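Local coordinates for protein shikimate 5-dehydrogenase (Mycobacterium fortuitum subsp. fortuitum DSM 46621, PDB 4XIJ) that probably catalyses the NADP-dependent interconversion of 3-dehydroshikimate and shikimate, the fourth step of the chorismate pathway that leads to the aromatic amino acids, at residues A[112-118]-A[140-144]. Numbering follows the deposited sequence.
Sequences NTDVDGV and AAVVA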
loop_
_atom_site.group_PDB
_atom_site.type_symbol
_atom_site.label_atom_id
_atom_site.label_comp_id
_atom_site.label_asym_id
_atom_site.label_seq_id
_atom_site.Cartn_x
_atom_site.Cartn_y
_atom_site.Cartn_z
ATOM N N ASN A 112 -3.106 -2.110 8.385
ATOM C CA ASN A 112 -2.282 -1.895 7.206
ATOM C C ASN A 112 -3.160 -1.741 5.971
ATOM O O ASN A 112 -3.671 -2.726 5.458
ATOM C CB ASN A 112 -1.270 -3.051 7.032
ATOM C CG ASN A 112 -0.250 -2.720 5.973
ATOM O OD1 ASN A 112 -0.645 -2.421 4.825
ATOM N ND2 ASN A 112 1.060 -2.718 6.330
ATOM N N THR A 113 -3.370 -0.500 5.516
ATOM C CA THR A 113 -4.200 -0.325 4.347
ATOM C C THR A 113 -3.386 -0.295 3.051
ATOM O O THR A 113 -3.963 -0.170 1.979
ATOM C CB THR A 113 -5.058 0.947 4.428
ATOM O OG1 THR A 113 -4.210 2.110 4.277
ATOM C CG2 THR A 113 -5.857 0.973 5.741
ATOM N N ASP A 114 -2.053 -0.484 3.134
ATOM C CA ASP A 114 -1.265 -0.736 1.915
ATOM C C ASP A 114 -1.810 -2.017 1.250
ATOM O O ASP A 114 -1.777 -2.140 0.011
ATOM C CB ASP A 114 0.241 -0.842 2.221
ATOM C CG ASP A 114 0.807 0.452 2.721
ATOM O OD1 ASP A 114 0.475 1.497 2.155
ATOM O OD2 ASP A 114 1.588 0.453 3.676
ATOM N N VAL A 115 -2.322 -2.956 2.059
ATOM C CA VAL A 115 -2.957 -4.138 1.504
ATOM C C VAL A 115 -4.154 -3.751 0.598
ATOM O O VAL A 115 -4.317 -4.282 -0.529
ATOM C CB VAL A 115 -3.390 -5.086 2.632
ATOM C CG1 VAL A 115 -4.261 -6.151 2.088
ATOM C CG2 VAL A 115 -2.125 -5.684 3.305
ATOM N N ASP A 116 -4.996 -2.820 1.075
ATOM C CA ASP A 116 -6.111 -2.339 0.271
ATOM C C ASP A 116 -5.625 -1.626 -0.984
ATOM O O ASP A 116 -6.320 -1.630 -2.015
ATOM C CB ASP A 116 -6.965 -1.307 1.026
ATOM C CG ASP A 116 -7.594 -1.838 2.278
ATOM O OD1 ASP A 116 -8.276 -2.843 2.212
ATOM O OD2 ASP A 116 -7.378 -1.250 3.337
ATOM N N GLY A 117 -4.486 -0.929 -0.888
ATOM C CA GLY A 117 -3.921 -0.307 -2.073
ATOM C C GLY A 117 -3.809 -1.303 -3.227
ATOM O O GLY A 117 -4.186 -1.006 -4.384
ATOM N N VAL A 118 -3.299 -2.495 -2.930
ATOM C CA VAL A 118 -3.092 -3.467 -3.987
ATOM C C VAL A 118 -4.394 -4.217 -4.289
ATOM O O VAL A 118 -4.730 -4.394 -5.473
ATOM C CB VAL A 118 -1.980 -4.449 -3.576
ATOM C CG1 VAL A 118 -1.874 -5.660 -4.557
ATOM C CG2 VAL A 118 -0.667 -3.721 -3.478
ATOM N N ALA A 140 3.488 -6.147 1.789
ATOM C CA ALA A 140 2.087 -5.812 1.617
ATOM C C ALA A 140 1.526 -6.354 0.313
ATOM O O ALA A 140 0.337 -6.755 0.257
ATOM C CB ALA A 140 1.874 -4.281 1.687
ATOM N N ALA A 141 2.349 -6.320 -0.754
ATOM C CA ALA A 141 1.913 -6.867 -2.032
ATOM C C ALA A 141 1.625 -8.384 -1.902
ATOM O O ALA A 141 0.620 -8.868 -2.425
ATOM C CB ALA A 141 2.956 -6.607 -3.119
ATOM N N VAL A 142 2.487 -9.132 -1.209
ATOM C CA VAL A 142 2.290 -10.579 -1.030
ATOM C C VAL A 142 0.990 -10.866 -0.264
ATOM O O VAL A 142 0.181 -11.691 -0.696
ATOM C CB VAL A 142 3.478 -11.214 -0.300
ATOM C CG1 VAL A 142 3.162 -12.688 0.116
ATOM C CG2 VAL A 142 4.739 -11.172 -1.211
ATOM N N VAL A 143 0.772 -10.145 0.850
ATOM C CA VAL A 143 -0.417 -10.394 1.664
ATOM C C VAL A 143 -1.672 -10.006 0.847
ATOM O O VAL A 143 -2.625 -10.757 0.846
ATOM C CB VAL A 143 -0.335 -9.625 2.987
ATOM C CG1 VAL A 143 -1.673 -9.609 3.740
ATOM C CG2 VAL A 143 0.790 -10.215 3.902
ATOM N N ALA A 144 -1.614 -8.897 0.108
ATOM C CA ALA A 144 -2.730 -8.525 -0.748
ATOM C C ALA A 144 -3.030 -9.574 -1.791
ATOM O O ALA A 144 -4.203 -9.885 -2.033
ATOM C CB ALA A 144 -2.462 -7.172 -1.417
#
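Asn-112 shapes the start of helix 114-122: its OD1 accepts a hydrogen bond from Val-115 N at 3.3 Å, a cap, while ND2 is held by Ser-96 O. Asp-114 follows, its CB lying 3.8 Å from Ala-140 CB and its carboxylate turned to a salt bridge with Lys-77. The pairing is consistent with the Lys-Asp pair known from the active site of shikimate dehydrogenases; a sulfate ion beside Asp-114, probably from the crystallisation liquor, may mark the pocket. Val-115 CA comes within 4.9 Å of Ala-144 CA. Its CG2 meets Val-143 CG1 at 4.0 Å, and its CG1 lies 4.1 Å from Ala-144 CB. One turn on, Val-118 CB packs 3.5 Å from Ala-144 CB, with CG2 reaching 4.3 Å from Ala-141 CA. No hydrogen bond joins the segments; the axes of 114-118 and 140-144 approach to 8.3 Å and cross at -61°, with small Ala-140 and Ala-144 facing helix 114-118. Helix 114-122 leads from strand 108-111 of the mixed substrate-domain sheet into strand 128-132 of the parallel, Rossmann-type sheet, and packs on helix 138-147, which follows that strand. Val-94 of helix 89-94 touches Val-115 and Val-143, helix 246-261 packs on Thr-113, and helix 160-172 on Val-142.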